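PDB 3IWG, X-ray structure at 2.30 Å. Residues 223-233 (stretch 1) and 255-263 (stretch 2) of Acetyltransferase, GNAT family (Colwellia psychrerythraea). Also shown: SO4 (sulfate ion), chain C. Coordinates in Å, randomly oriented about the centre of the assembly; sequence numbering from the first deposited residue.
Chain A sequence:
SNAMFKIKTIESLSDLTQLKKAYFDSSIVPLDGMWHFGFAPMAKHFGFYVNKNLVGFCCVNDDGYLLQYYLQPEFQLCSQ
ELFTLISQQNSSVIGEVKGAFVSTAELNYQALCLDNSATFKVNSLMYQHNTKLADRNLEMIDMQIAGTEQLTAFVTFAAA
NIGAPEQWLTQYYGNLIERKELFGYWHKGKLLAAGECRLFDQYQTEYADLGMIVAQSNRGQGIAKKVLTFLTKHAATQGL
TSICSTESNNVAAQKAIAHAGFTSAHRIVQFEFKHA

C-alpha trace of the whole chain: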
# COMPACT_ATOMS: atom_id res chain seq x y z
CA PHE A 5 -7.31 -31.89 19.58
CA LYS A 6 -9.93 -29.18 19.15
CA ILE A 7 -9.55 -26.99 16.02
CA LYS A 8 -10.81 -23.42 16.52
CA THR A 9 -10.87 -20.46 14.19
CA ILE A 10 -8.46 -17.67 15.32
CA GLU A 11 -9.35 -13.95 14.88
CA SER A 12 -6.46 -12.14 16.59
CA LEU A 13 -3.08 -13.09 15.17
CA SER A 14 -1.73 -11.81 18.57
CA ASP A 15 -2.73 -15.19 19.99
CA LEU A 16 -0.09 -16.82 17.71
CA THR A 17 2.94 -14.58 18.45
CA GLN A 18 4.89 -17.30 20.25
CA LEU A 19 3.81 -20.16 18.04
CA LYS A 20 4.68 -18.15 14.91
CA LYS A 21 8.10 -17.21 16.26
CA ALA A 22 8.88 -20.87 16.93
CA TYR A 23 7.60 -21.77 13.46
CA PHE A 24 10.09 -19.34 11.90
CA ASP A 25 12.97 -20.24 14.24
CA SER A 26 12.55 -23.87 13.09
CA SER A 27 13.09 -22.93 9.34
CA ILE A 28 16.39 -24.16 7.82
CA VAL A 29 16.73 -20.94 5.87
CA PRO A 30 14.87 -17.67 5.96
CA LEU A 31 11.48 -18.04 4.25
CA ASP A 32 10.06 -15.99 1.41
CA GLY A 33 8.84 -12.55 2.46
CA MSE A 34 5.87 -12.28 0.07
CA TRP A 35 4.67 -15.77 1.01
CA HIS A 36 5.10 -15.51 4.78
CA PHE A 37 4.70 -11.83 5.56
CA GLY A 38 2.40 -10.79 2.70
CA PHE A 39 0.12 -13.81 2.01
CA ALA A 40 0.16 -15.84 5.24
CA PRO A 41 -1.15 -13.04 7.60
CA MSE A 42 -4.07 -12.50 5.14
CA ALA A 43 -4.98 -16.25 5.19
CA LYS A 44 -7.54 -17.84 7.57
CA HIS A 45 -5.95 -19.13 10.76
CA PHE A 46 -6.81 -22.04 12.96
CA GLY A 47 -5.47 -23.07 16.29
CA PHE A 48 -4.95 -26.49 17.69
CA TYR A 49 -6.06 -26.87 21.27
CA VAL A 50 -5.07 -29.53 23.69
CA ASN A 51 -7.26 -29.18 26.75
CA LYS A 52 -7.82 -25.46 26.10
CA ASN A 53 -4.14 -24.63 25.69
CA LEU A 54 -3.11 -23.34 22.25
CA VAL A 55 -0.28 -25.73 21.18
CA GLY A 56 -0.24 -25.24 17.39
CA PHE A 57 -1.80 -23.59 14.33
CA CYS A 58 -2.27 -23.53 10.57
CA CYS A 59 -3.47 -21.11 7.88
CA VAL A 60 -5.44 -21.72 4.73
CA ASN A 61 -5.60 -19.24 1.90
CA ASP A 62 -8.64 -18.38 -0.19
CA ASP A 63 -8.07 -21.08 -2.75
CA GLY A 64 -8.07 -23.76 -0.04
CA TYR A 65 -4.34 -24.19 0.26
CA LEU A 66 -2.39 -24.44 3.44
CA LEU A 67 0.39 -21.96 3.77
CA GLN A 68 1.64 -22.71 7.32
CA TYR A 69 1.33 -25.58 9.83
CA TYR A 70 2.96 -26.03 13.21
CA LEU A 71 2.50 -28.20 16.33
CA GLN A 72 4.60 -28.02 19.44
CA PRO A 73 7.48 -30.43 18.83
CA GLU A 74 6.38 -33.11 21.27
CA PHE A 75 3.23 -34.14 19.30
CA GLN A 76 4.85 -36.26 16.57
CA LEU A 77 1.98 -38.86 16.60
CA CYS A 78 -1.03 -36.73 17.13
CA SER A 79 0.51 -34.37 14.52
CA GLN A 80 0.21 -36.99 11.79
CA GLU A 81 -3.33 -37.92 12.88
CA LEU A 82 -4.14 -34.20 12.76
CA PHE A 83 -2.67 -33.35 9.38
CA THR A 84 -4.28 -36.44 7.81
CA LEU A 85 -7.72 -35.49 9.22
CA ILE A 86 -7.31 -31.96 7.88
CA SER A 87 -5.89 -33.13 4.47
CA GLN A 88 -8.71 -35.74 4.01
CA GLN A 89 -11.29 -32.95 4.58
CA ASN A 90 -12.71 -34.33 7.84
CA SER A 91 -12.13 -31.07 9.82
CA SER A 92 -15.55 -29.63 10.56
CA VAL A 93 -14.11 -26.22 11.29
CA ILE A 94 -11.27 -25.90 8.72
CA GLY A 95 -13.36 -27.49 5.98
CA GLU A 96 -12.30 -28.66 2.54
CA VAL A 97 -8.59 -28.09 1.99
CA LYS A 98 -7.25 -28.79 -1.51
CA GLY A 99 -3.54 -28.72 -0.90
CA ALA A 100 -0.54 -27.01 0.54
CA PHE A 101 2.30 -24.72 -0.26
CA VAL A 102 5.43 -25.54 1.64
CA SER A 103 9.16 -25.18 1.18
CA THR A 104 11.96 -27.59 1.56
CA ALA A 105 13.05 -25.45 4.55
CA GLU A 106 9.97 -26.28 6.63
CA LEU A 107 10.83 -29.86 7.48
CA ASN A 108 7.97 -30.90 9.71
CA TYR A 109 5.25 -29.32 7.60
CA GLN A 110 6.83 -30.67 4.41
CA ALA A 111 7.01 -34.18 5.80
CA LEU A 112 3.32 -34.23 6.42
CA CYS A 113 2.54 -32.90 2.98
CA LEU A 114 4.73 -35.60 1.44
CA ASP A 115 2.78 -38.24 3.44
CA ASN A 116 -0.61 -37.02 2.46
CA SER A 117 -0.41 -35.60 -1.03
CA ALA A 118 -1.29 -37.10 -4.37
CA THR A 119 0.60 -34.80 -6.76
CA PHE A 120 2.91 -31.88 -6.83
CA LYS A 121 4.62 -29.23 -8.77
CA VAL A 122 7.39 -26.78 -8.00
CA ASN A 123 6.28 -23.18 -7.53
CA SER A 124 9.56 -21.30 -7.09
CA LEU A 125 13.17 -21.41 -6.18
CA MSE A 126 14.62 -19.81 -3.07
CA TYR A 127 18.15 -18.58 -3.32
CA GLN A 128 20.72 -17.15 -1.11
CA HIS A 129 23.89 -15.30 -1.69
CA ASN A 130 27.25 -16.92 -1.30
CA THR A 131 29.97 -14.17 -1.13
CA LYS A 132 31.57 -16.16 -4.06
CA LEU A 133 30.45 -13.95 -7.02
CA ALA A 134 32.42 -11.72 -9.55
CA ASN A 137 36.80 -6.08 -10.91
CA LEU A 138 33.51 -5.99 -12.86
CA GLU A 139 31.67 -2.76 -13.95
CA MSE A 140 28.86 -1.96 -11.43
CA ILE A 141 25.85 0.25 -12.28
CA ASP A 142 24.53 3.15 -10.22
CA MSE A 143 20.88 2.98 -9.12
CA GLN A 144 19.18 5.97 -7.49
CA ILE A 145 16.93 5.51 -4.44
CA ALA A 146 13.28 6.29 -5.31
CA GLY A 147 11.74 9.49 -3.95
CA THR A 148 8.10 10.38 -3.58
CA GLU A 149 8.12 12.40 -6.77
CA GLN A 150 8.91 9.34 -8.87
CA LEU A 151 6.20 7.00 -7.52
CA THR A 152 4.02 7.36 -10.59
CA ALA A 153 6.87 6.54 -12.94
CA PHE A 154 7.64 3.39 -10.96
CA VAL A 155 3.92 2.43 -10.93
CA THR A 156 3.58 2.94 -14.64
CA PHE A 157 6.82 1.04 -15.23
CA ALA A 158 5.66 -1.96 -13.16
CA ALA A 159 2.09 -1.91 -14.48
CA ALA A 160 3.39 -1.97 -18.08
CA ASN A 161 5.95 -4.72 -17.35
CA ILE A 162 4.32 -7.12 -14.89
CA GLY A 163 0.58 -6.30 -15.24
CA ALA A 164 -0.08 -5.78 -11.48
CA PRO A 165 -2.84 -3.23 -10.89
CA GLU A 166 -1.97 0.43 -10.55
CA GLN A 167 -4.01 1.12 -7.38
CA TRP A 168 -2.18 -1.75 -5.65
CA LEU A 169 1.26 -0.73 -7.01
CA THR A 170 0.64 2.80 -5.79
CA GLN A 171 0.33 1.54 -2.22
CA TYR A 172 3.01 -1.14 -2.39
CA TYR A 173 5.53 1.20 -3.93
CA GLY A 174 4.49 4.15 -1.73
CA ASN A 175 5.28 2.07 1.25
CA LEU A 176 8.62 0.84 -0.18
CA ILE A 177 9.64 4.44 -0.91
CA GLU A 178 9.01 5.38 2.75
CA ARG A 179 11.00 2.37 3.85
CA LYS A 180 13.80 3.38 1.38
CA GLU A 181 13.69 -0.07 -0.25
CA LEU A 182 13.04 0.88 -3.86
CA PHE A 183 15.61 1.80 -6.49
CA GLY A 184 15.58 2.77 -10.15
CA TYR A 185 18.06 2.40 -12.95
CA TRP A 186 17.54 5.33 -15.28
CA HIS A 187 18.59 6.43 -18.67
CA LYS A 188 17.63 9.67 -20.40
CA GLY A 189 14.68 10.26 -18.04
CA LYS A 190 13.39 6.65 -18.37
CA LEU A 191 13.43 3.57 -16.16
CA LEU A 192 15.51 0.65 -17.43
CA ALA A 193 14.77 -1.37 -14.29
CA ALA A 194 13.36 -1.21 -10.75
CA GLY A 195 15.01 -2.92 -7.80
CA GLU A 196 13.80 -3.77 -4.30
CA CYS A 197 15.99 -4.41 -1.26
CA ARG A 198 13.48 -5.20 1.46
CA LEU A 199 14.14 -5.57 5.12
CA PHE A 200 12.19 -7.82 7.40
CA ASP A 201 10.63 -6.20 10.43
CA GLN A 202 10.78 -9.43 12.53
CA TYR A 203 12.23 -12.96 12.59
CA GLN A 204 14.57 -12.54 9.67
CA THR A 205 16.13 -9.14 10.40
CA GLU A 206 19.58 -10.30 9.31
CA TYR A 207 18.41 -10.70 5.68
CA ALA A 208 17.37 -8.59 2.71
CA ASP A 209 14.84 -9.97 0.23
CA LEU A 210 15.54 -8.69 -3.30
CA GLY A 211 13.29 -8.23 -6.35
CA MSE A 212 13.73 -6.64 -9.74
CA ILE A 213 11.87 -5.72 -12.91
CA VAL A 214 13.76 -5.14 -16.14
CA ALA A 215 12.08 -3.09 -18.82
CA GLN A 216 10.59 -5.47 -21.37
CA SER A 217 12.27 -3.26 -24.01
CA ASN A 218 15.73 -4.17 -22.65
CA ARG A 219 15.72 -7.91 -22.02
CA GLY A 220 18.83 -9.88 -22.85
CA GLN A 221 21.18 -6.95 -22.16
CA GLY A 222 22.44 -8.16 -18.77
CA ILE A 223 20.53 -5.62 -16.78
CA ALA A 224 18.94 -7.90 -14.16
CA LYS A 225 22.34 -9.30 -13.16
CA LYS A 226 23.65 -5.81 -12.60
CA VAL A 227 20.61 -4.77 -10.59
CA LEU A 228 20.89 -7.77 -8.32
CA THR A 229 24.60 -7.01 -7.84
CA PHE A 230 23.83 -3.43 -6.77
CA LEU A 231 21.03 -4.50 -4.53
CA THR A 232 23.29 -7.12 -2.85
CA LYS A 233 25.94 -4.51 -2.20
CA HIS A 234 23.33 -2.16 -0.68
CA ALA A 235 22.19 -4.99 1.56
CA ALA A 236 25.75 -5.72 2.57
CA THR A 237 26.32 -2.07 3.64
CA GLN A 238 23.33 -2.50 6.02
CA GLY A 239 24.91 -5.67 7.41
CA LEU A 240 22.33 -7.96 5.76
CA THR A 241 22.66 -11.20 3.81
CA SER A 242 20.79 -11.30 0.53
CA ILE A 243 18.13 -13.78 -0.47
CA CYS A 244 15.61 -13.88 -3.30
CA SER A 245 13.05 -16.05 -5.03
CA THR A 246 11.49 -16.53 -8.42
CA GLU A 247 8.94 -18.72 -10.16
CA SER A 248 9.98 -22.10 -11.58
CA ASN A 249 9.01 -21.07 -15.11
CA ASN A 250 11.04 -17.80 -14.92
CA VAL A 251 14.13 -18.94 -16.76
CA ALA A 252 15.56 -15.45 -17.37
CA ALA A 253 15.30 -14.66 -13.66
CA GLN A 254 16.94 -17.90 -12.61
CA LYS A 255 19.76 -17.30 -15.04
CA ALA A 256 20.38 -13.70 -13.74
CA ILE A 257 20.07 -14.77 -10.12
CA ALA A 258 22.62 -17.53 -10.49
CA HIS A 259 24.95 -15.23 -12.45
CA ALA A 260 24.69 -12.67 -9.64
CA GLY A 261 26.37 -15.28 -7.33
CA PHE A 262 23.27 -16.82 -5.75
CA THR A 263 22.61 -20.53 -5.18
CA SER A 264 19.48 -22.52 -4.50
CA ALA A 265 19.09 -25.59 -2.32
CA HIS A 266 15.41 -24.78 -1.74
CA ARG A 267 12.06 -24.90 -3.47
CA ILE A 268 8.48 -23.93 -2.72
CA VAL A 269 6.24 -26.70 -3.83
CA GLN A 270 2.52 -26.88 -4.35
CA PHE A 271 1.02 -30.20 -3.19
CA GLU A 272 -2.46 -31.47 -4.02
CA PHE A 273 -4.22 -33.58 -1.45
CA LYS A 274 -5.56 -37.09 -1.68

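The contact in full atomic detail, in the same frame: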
# COMPACT_ATOMS: atom_id res chain seq x y z
N ILE A 223 20.88 -6.64 -17.74
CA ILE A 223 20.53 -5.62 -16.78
C ILE A 223 20.17 -6.25 -15.46
O ILE A 223 20.60 -5.74 -14.43
CB ILE A 223 19.42 -4.75 -17.29
CG1 ILE A 223 19.91 -3.99 -18.54
CG2 ILE A 223 18.94 -3.77 -16.18
CD1 ILE A 223 18.99 -2.86 -19.04
N ALA A 224 19.43 -7.37 -15.46
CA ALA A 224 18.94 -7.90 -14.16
C ALA A 224 20.16 -8.31 -13.31
O ALA A 224 20.19 -8.06 -12.11
CB ALA A 224 17.99 -9.05 -14.33
N LYS A 225 21.17 -8.93 -13.93
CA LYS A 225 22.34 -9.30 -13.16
C LYS A 225 22.91 -8.09 -12.43
O LYS A 225 23.21 -8.16 -11.24
CB LYS A 225 23.40 -9.90 -14.03
CG LYS A 225 24.64 -10.32 -13.27
CD LYS A 225 25.62 -11.01 -14.22
CE LYS A 225 26.95 -11.47 -13.50
NZ LYS A 225 28.12 -10.53 -13.62
N LYS A 226 23.03 -6.98 -13.15
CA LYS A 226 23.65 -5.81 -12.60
C LYS A 226 22.85 -5.21 -11.46
O LYS A 226 23.42 -4.66 -10.51
CB LYS A 226 23.86 -4.79 -13.69
CG LYS A 226 24.80 -5.25 -14.79
CD LYS A 226 25.56 -4.09 -15.38
CE LYS A 226 25.20 -3.72 -16.82
NZ LYS A 226 26.33 -4.13 -17.69
N VAL A 227 21.53 -5.35 -11.57
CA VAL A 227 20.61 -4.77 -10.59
C VAL A 227 20.75 -5.57 -9.31
O VAL A 227 20.92 -5.01 -8.24
CB VAL A 227 19.14 -4.78 -11.10
CG1 VAL A 227 18.19 -4.39 -10.02
CG2 VAL A 227 19.00 -3.82 -12.25
N LEU A 228 20.71 -6.88 -9.45
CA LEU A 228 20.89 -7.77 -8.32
C LEU A 228 22.24 -7.50 -7.63
O LEU A 228 22.32 -7.43 -6.41
CB LEU A 228 20.78 -9.20 -8.80
CG LEU A 228 19.35 -9.65 -9.03
CD1 LEU A 228 19.34 -11.01 -9.72
CD2 LEU A 228 18.66 -9.78 -7.68
N THR A 229 23.29 -7.27 -8.41
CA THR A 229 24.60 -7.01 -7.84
C THR A 229 24.58 -5.72 -7.02
O THR A 229 25.10 -5.69 -5.93
CB THR A 229 25.69 -6.95 -8.92
OG1 THR A 229 25.69 -8.19 -9.63
CG2 THR A 229 27.07 -6.73 -8.29
N PHE A 230 23.94 -4.67 -7.53
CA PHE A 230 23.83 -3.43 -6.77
C PHE A 230 23.07 -3.67 -5.47
O PHE A 230 23.48 -3.23 -4.41
CB PHE A 230 23.05 -2.39 -7.57
CG PHE A 230 22.82 -1.11 -6.85
CD1 PHE A 230 21.72 -0.95 -6.06
CD2 PHE A 230 23.68 -0.04 -7.01
CE1 PHE A 230 21.49 0.23 -5.39
CE2 PHE A 230 23.46 1.15 -6.34
CZ PHE A 230 22.36 1.30 -5.54
N LEU A 231 21.94 -4.33 -5.60
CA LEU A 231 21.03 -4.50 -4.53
C LEU A 231 21.69 -5.32 -3.42
O LEU A 231 21.47 -5.03 -2.22
CB LEU A 231 19.76 -5.19 -5.04
CG LEU A 231 18.74 -4.38 -5.85
CD1 LEU A 231 17.66 -5.31 -6.29
CD2 LEU A 231 18.14 -3.21 -5.06
N THR A 232 22.50 -6.31 -3.81
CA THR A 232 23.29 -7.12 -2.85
C THR A 232 24.30 -6.27 -2.11
O THR A 232 24.46 -6.40 -0.88
CB THR A 232 24.07 -8.32 -3.54
OG1 THR A 232 23.17 -9.17 -4.24
CG2 THR A 232 24.81 -9.17 -2.49
N LYS A 233 24.98 -5.38 -2.84
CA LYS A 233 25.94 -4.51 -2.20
C LYS A 233 25.24 -3.59 -1.18
O LYS A 233 25.74 -3.40 -0.08
CB LYS A 233 26.75 -3.69 -3.19
CG LYS A 233 28.00 -3.15 -2.55
CD LYS A 233 28.45 -1.75 -3.07
CE LYS A 233 29.58 -1.81 -4.15
NZ LYS A 233 30.19 -0.48 -4.44
N LYS A 255 18.47 -17.50 -14.42
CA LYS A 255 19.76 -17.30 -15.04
C LYS A 255 20.43 -16.07 -14.39
O LYS A 255 21.54 -16.18 -13.94
CB LYS A 255 19.59 -17.18 -16.58
CG LYS A 255 20.84 -17.17 -17.44
CD LYS A 255 20.54 -16.63 -18.90
CE LYS A 255 21.42 -17.28 -20.00
NZ LYS A 255 22.85 -16.77 -20.18
N ALA A 256 19.74 -14.92 -14.29
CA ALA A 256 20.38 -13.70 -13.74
C ALA A 256 20.74 -13.89 -12.24
O ALA A 256 21.78 -13.45 -11.75
CB ALA A 256 19.44 -12.49 -13.87
N ILE A 257 19.86 -14.57 -11.54
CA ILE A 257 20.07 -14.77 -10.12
C ILE A 257 21.33 -15.59 -9.92
O ILE A 257 22.16 -15.23 -9.10
CB ILE A 257 18.89 -15.39 -9.47
CG1 ILE A 257 17.75 -14.36 -9.45
CG2 ILE A 257 19.20 -15.81 -8.06
CD1 ILE A 257 16.41 -14.91 -9.02
N ALA A 258 21.51 -16.62 -10.73
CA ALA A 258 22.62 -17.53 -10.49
C ALA A 258 23.90 -16.85 -10.99
O ALA A 258 24.96 -17.04 -10.42
CB ALA A 258 22.39 -18.84 -11.18
N HIS A 259 23.79 -16.00 -12.02
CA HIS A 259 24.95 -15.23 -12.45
C HIS A 259 25.35 -14.17 -11.43
O HIS A 259 26.50 -13.79 -11.35
CB HIS A 259 24.69 -14.51 -13.77
CG HIS A 259 24.56 -15.41 -14.96
ND1 HIS A 259 25.14 -16.67 -15.01
CD2 HIS A 259 23.98 -15.21 -16.17
CE1 HIS A 259 24.88 -17.22 -16.18
NE2 HIS A 259 24.17 -16.35 -16.90
N ALA A 260 24.39 -13.69 -10.64
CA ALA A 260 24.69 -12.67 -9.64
C ALA A 260 25.30 -13.30 -8.38
O ALA A 260 25.40 -12.64 -7.36
CB ALA A 260 23.41 -11.87 -9.29
N GLY A 261 25.70 -14.59 -8.45
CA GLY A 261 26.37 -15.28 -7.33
C GLY A 261 25.45 -15.91 -6.29
O GLY A 261 25.87 -16.20 -5.14
N PHE A 262 24.21 -16.16 -6.67
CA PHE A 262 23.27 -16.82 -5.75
C PHE A 262 23.15 -18.31 -6.04
O PHE A 262 23.18 -18.69 -7.20
CB PHE A 262 21.87 -16.23 -5.92
CG PHE A 262 21.70 -14.85 -5.34
CD1 PHE A 262 22.16 -13.75 -6.01
CD2 PHE A 262 21.03 -14.68 -4.15
CE1 PHE A 262 21.97 -12.45 -5.48
CE2 PHE A 262 20.83 -13.43 -3.62
CZ PHE A 262 21.31 -12.30 -4.29
N THR A 263 22.93 -19.12 -5.01
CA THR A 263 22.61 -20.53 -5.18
C THR A 263 21.30 -20.89 -4.52
O THR A 263 20.82 -20.15 -3.70
CB THR A 263 23.67 -21.44 -4.59
OG1 THR A 263 23.79 -21.16 -3.19
CG2 THR A 263 25.03 -21.24 -5.30
S SO4 C . 17.45 -9.89 -18.21
O1 SO4 C . 16.90 -9.60 -19.54
O2 SO4 C . 16.42 -10.43 -17.30
O3 SO4 C . 18.01 -8.65 -17.74
O4 SO4 C . 18.49 -10.95 -18.22

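How does stretch 1 begin its approach to stretch 2? Ile 223 lies out of reach, so the contact opens at Ala 224, whose CA-to-CB bond points toward the other stretch. Its CB meets the CB of Ala 256 at 3.8 Å, a methyl-to-methyl contact between two small side chains. The helix axes approach to 8.4 Å and cross at -46°. The backbone N of Ala 224 has a different partner, since it donates a hydrogen bond of 3.0 Å to O3 of the sulfate ion, which probably came from the crystallisation liquor.

What does Lys 225 do beside this alanine pair? Its CA and that of Ala 256 are 4.9 Å apart, the closest CA pair between the stretches, so there is little room between the backbones. The CA-to-CB bond points sideways, and the side chain runs extended, t through its first three chi angles, along the end of the second helix. There Lys 225 CD lies 3.6 Å from His 259 CB, and Lys 225 CE comes within 3.2 Å of His 259 O. These are packing contacts made by the aliphatic part of the lysine; no hydrogen bond joins the two stretches anywhere. Lys 226 points away and Val 227 is out of reach, as the helix turns them from the contact.

Where is the next apolar anchor? One turn beyond Ala 224, Leu 228 again points toward stretch 2, and it is buried. Its CD1 reaches CG1 of Ile 257 at 3.7 Å, although the CA-to-CB bond of Ile 257 points away, and the same CD1 lies 4.4 Å from CB of Ala 256. Closer to the backbone, CB of Leu 228 packs 3.8 Å from CB of Ala 260, the first residue to leave helical phi/psi. The leucine thus spans the last part of the second helix and the start of the turn that follows it.

How do the two threonines fit into a largely apolar contact? Each satisfies its hydroxyl within its own helix: Thr 229 OG1 donates to Lys 225 O at 3.0 Å, and Thr 232 OG1 donates to Leu 228 O at 2.9 Å. Thr 229 touches stretch 2 lightly, with OG1 4.3 Å from CB of Ala 260. The CA-to-CB bond of Thr 232 points toward stretch 2, and Thr 232 OG1 lies 3.6 Å from Phe 262 CZ, approaching the ring obliquely. Phe 262 follows Gly 261, whose positive phi suits glycine, and its buried ring carries the contact past the end of the second helix.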